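Local coordinates for protein Dph2 (Pyrococcus horikoshii, PDB 3LZD) that catalyses the first step of diphthamide biosynthesis, transferring the 3-amino-3-carboxypropyl group of S-adenosyl-L-methionine to the target histidine of elongation factor 2 with a [4Fe-4S] cluster, at residues 110-113 / 114-117; 366-370 / 371-375. All blocks are in the same frame, centred on the assembly; numbering follows the deposited sequence.

Interaction 1 of 2, residues 110-113 / 114-117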
loop_
_atom_site.group_PDB
_atom_site.type_symbol
_atom_site.label_atom_id
_atom_site.label_comp_id
_atom_site.label_asym_id
_atom_site.label_seq_id
_atom_site.Cartn_x
_atom_site.Cartn_y
_atom_site.Cartn_z
ATOM N N LEU A 110 12.105 -14.101 -7.139
ATOM C CA LEU A 110 10.706 -13.892 -6.792
ATOM C C LEU A 110 9.842 -15.020 -7.374
ATOM O O LEU A 110 10.048 -15.444 -8.512
ATOM C CB LEU A 110 10.251 -12.558 -7.400
ATOM C CG LEU A 110 9.073 -11.708 -6.892
ATOM C CD1 LEU A 110 8.260 -11.265 -8.096
ATOM C CD2 LEU A 110 8.210 -12.448 -5.887
ATOM N N ILE A 111 8.897 -15.523 -6.593
ATOM C CA ILE A 111 7.982 -16.533 -7.108
ATOM C C ILE A 111 6.634 -15.821 -7.147
ATOM O O ILE A 111 6.168 -15.314 -6.133
ATOM C CB ILE A 111 7.880 -17.771 -6.195
ATOM C CG1 ILE A 111 9.233 -18.477 -6.125
ATOM C CG2 ILE A 111 6.843 -18.754 -6.766
ATOM C CD1 ILE A 111 9.212 -19.741 -5.267
ATOM N N HIS A 112 6.025 -15.761 -8.326
ATOM C CA HIS A 112 4.741 -15.080 -8.481
ATOM C C HIS A 112 3.647 -16.121 -8.718
ATOM O O HIS A 112 3.515 -16.656 -9.822
ATOM C CB HIS A 112 4.816 -14.115 -9.661
ATOM C CG HIS A 112 3.571 -13.308 -9.853
ATOM N ND1 HIS A 112 3.395 -12.067 -9.282
ATOM C CD2 HIS A 112 2.425 -13.583 -10.520
ATOM C CE1 HIS A 112 2.193 -11.611 -9.589
ATOM N NE2 HIS A 112 1.584 -12.513 -10.338
ATOM N N LEU A 113 2.861 -16.414 -7.690
ATOM C CA LEU A 113 1.822 -17.433 -7.844
ATOM C C LEU A 113 0.518 -16.922 -8.424
ATOM O O LEU A 113 0.147 -15.762 -8.221
ATOM C CB LEU A 113 1.502 -18.080 -6.498
ATOM C CG LEU A 113 2.634 -18.777 -5.740
ATOM C CD1 LEU A 113 2.067 -19.338 -4.437
ATOM C CD2 LEU A 113 3.226 -19.894 -6.588
ATOM N N GLY A 114 -0.166 -17.801 -9.151
ATOM C CA GLY A 114 -1.477 -17.486 -9.691
ATOM C C GLY A 114 -1.645 -16.746 -10.995
ATOM O O GLY A 114 -2.757 -16.685 -11.515
ATOM N N HIS A 115 -0.576 -16.189 -11.542
ATOM C CA HIS A 115 -0.705 -15.457 -12.793
ATOM C C HIS A 115 0.475 -15.750 -13.692
ATOM O O HIS A 115 1.558 -16.097 -13.214
ATOM C CB HIS A 115 -0.760 -13.944 -12.534
ATOM C CG HIS A 115 -1.725 -13.545 -11.462
ATOM N ND1 HIS A 115 -1.321 -12.973 -10.274
ATOM C CD2 HIS A 115 -3.073 -13.657 -11.386
ATOM C CE1 HIS A 115 -2.378 -12.755 -9.511
ATOM N NE2 HIS A 115 -3.453 -13.162 -10.162
ATOM N N SER A 116 0.261 -15.592 -14.994
ATOM C CA SER A 116 1.312 -15.799 -15.975
ATOM C C SER A 116 1.964 -14.445 -16.251
ATOM O O SER A 116 1.418 -13.388 -15.924
ATOM C CB SER A 116 0.739 -16.374 -17.266
ATOM O OG SER A 116 -0.322 -15.565 -17.745
ATOM N N TYR A 117 3.130 -14.496 -16.870
ATOM C CA TYR A 117 3.927 -13.320 -17.184
ATOM C C TYR A 117 3.366 -12.350 -18.208
ATOM O O TYR A 117 2.825 -12.765 -19.231
ATOM C CB TYR A 117 5.300 -13.793 -17.682
ATOM C CG TYR A 117 6.200 -12.705 -18.224
ATOM C CD1 TYR A 117 7.008 -11.955 -17.373
ATOM C CD2 TYR A 117 6.267 -12.446 -19.593
ATOM C CE1 TYR A 117 7.876 -10.977 -17.868
ATOM C CE2 TYR A 117 7.122 -11.464 -20.103
ATOM C CZ TYR A 117 7.928 -10.732 -19.229
ATOM O OH TYR A 117 8.775 -9.751 -19.712
#
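At the C-terminal end of strand 109-114, the middle strand of its five-stranded mixed sheet, His112 and His115 bring their imidazole rings together edge on where the chain leaves the sheet. NE2 of His112 lies 2.9 Å from ND1 of His115, a hydrogen bond in which either nitrogen could be the donor; the angle of 140° shows that it is bent. Each nitrogen sits near the plane of the other ring, at its edge. The ring planes are turned 47° against each other and the centroids stand 5.1 Å apart, so the pair meets rim to rim and is not stacked. His112 reaches forward because its CG is anti to the backbone N (chi1 -177°), which carries the ring along the turn until NE2 also packs 3.5 Å from CB of His115. Its other nitrogen, ND1, is hydrogen-bonded to OE1 of Gln61 on the neighbouring parallel strand 57-61, so both nitrogens of this buried ring are engaged and its rotation is fixed from two sides. The turn between the histidines depends on Gly114: with its backbone at positive phi, a CB at this position would clash with O of Leu113. The location is that of a strand-end loop near the cofactor: the side chain of His115 is about 7 Å from the iron-sulfur cluster and about 6 Å from a bound sulfate, measured between nearest atoms. Leu113 packs from the other side of the strand on Ala70 and Leu73 of helix 67-78.

Interaction 2 of 2, residues 366-370 / 371-375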
loop_
_atom_site.group_PDB
_atom_site.type_symbol
_atom_site.label_atom_id
_atom_site.label_comp_id
_atom_site.label_asym_id
_atom_site.label_seq_id
_atom_site.Cartn_x
_atom_site.Cartn_y
_atom_site.Cartn_z
ATOM N N SER A 366 6.579 -14.084 -28.690
ATOM C CA SER A 366 6.267 -15.476 -28.364
ATOM C C SER A 366 5.153 -15.610 -27.329
ATOM O O SER A 366 4.652 -14.614 -26.809
ATOM C CB SER A 366 7.517 -16.204 -27.867
ATOM O OG SER A 366 8.111 -15.508 -26.792
ATOM N N ASP A 367 4.780 -16.853 -27.042
ATOM C CA ASP A 367 3.721 -17.135 -26.085
ATOM C C ASP A 367 4.296 -17.843 -24.876
ATOM O O ASP A 367 5.227 -18.632 -24.998
ATOM C CB ASP A 367 2.641 -18.040 -26.698
ATOM C CG ASP A 367 2.115 -17.522 -28.018
ATOM O OD1 ASP A 367 2.048 -16.288 -28.212
ATOM O OD2 ASP A 367 1.747 -18.363 -28.866
ATOM N N GLU A 368 3.720 -17.566 -23.714
ATOM C CA GLU A 368 4.153 -18.190 -22.483
ATOM C C GLU A 368 3.774 -19.671 -22.481
ATOM O O GLU A 368 2.857 -20.090 -23.177
ATOM C CB GLU A 368 3.482 -17.503 -21.293
ATOM C CG GLU A 368 3.990 -16.110 -21.019
ATOM C CD GLU A 368 5.480 -16.104 -20.750
ATOM O OE1 GLU A 368 5.931 -16.705 -19.744
ATOM O OE2 GLU A 368 6.202 -15.505 -21.559
ATOM N N PRO A 369 4.496 -20.484 -21.707
ATOM C CA PRO A 369 4.184 -21.909 -21.640
ATOM C C PRO A 369 2.911 -22.156 -20.829
ATOM O O PRO A 369 2.395 -21.258 -20.171
ATOM C CB PRO A 369 5.404 -22.497 -20.943
ATOM C CG PRO A 369 5.855 -21.373 -20.056
ATOM C CD PRO A 369 5.751 -20.187 -20.993
ATOM N N PHE A 370 2.396 -23.378 -20.901
ATOM C CA PHE A 370 1.230 -23.738 -20.116
ATOM C C PHE A 370 1.860 -24.508 -18.968
ATOM O O PHE A 370 1.841 -25.734 -18.922
ATOM C CB PHE A 370 0.279 -24.603 -20.941
ATOM C CG PHE A 370 -0.301 -23.881 -22.118
ATOM C CD1 PHE A 370 -1.345 -22.982 -21.953
ATOM C CD2 PHE A 370 0.233 -24.058 -23.392
ATOM C CE1 PHE A 370 -1.854 -22.267 -23.040
ATOM C CE2 PHE A 370 -0.263 -23.346 -24.491
ATOM C CZ PHE A 370 -1.310 -22.449 -24.314
ATOM N N GLY A 371 2.447 -23.739 -18.058
ATOM C CA GLY A 371 3.137 -24.283 -16.909
ATOM C C GLY A 371 3.961 -23.129 -16.360
ATOM O O GLY A 371 3.697 -21.966 -16.687
ATOM N N ILE A 372 4.970 -23.410 -15.551
ATOM C CA ILE A 372 5.732 -22.297 -15.014
ATOM C C ILE A 372 6.668 -21.689 -16.034
ATOM O O ILE A 372 7.013 -22.313 -17.035
ATOM C CB ILE A 372 6.514 -22.695 -13.755
ATOM C CG1 ILE A 372 7.632 -23.677 -14.101
ATOM C CG2 ILE A 372 5.558 -23.318 -12.758
ATOM C CD1 ILE A 372 8.426 -24.107 -12.892
ATOM N N SER A 373 7.030 -20.435 -15.810
ATOM C CA SER A 373 7.946 -19.747 -16.709
ATOM C C SER A 373 8.911 -18.980 -15.822
ATOM O O SER A 373 8.587 -18.666 -14.677
ATOM C CB SER A 373 7.201 -18.753 -17.598
ATOM O OG SER A 373 6.679 -17.696 -16.812
ATOM N N ILE A 374 10.094 -18.690 -16.344
ATOM C CA ILE A 374 11.067 -17.942 -15.577
ATOM C C ILE A 374 11.550 -16.815 -16.457
ATOM O O ILE A 374 11.920 -17.032 -17.608
ATOM C CB ILE A 374 12.250 -18.821 -15.117
ATOM C CG1 ILE A 374 13.218 -17.968 -14.288
ATOM C CG2 ILE A 374 12.947 -19.448 -16.311
ATOM C CD1 ILE A 374 14.109 -18.773 -13.351
ATOM N N HIS A 375 11.501 -15.605 -15.915
ATOM C CA HIS A 375 11.902 -14.413 -16.641
ATOM C C HIS A 375 12.897 -13.596 -15.833
ATOM O O HIS A 375 12.920 -13.655 -14.603
ATOM C CB HIS A 375 10.680 -13.540 -16.935
ATOM C CG HIS A 375 9.718 -14.145 -17.911
ATOM N ND1 HIS A 375 9.719 -13.825 -19.254
ATOM C CD2 HIS A 375 8.737 -15.066 -17.742
ATOM C CE1 HIS A 375 8.783 -14.527 -19.870
ATOM N NE2 HIS A 375 8.175 -15.289 -18.977
HETATM O O HOH W 1 4.292 -16.991 -17.568
HETATM O O HOH W 2 3.505 -19.762 -18.070
#
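OE1 of Glu368 is gripped by two hydrogen bonds: NE2 of His375 donates to it over 2.8 Å, and a water donates to it over 2.7 Å. This is a His-carboxylate pair on the surface, fastening the loop before strand 373-375 to that strand, the antiparallel edge of the five-stranded sheet. The N-H...O angle of 165° makes the histidine bond nearly straight. OE1 lies only 7° out of the imidazole plane, while the nitrogen comes to the syn side of the carboxylate, 30° out of its plane. Glu368 folds back to get there: its chain bends at chi2, swinging the carboxylate round to meet a ring arriving from the opposite direction. The same water is 2.6 Å from OG of Ser373, bridging the serine to OE1. With an alanine at Glu368, NE2 of His375 would probably lose its acceptor, the imidazole would be less firmly held in rotation, and the bridging water would lose one anchor. Farther along the loop, CG of Pro369 packs 3.8 Å from CB of Ser373. At the tip of the turn, the backbone N of Gly371 makes a weak hydrogen bond to O of Pro369 (3.3 Å), and a second water donates both to that carbonyl and, over 2.6 Å, to O of Gly371.

Overall arrangement
From the N terminus, interaction 1 comes first, closing a short turn where strand 109-114 gives way to the loop leading to strand 126-130. Interaction 2 closes the turn that brings the C-terminal segment back into the same sheet as strand 373-375, antiparallel to 126-130. The two are in series, neither nested nor crossed, yet their centres lie 10 Å apart. Tyr117 links them: its CD2 is 3.3 Å from CE1 of His375, the two rings being stacked, and its CB packs 3.6 Å from OE1 of Glu368. Ser191 adds a second tie, bonding Ser116 and Tyr117 as well as the backbone of Glu368.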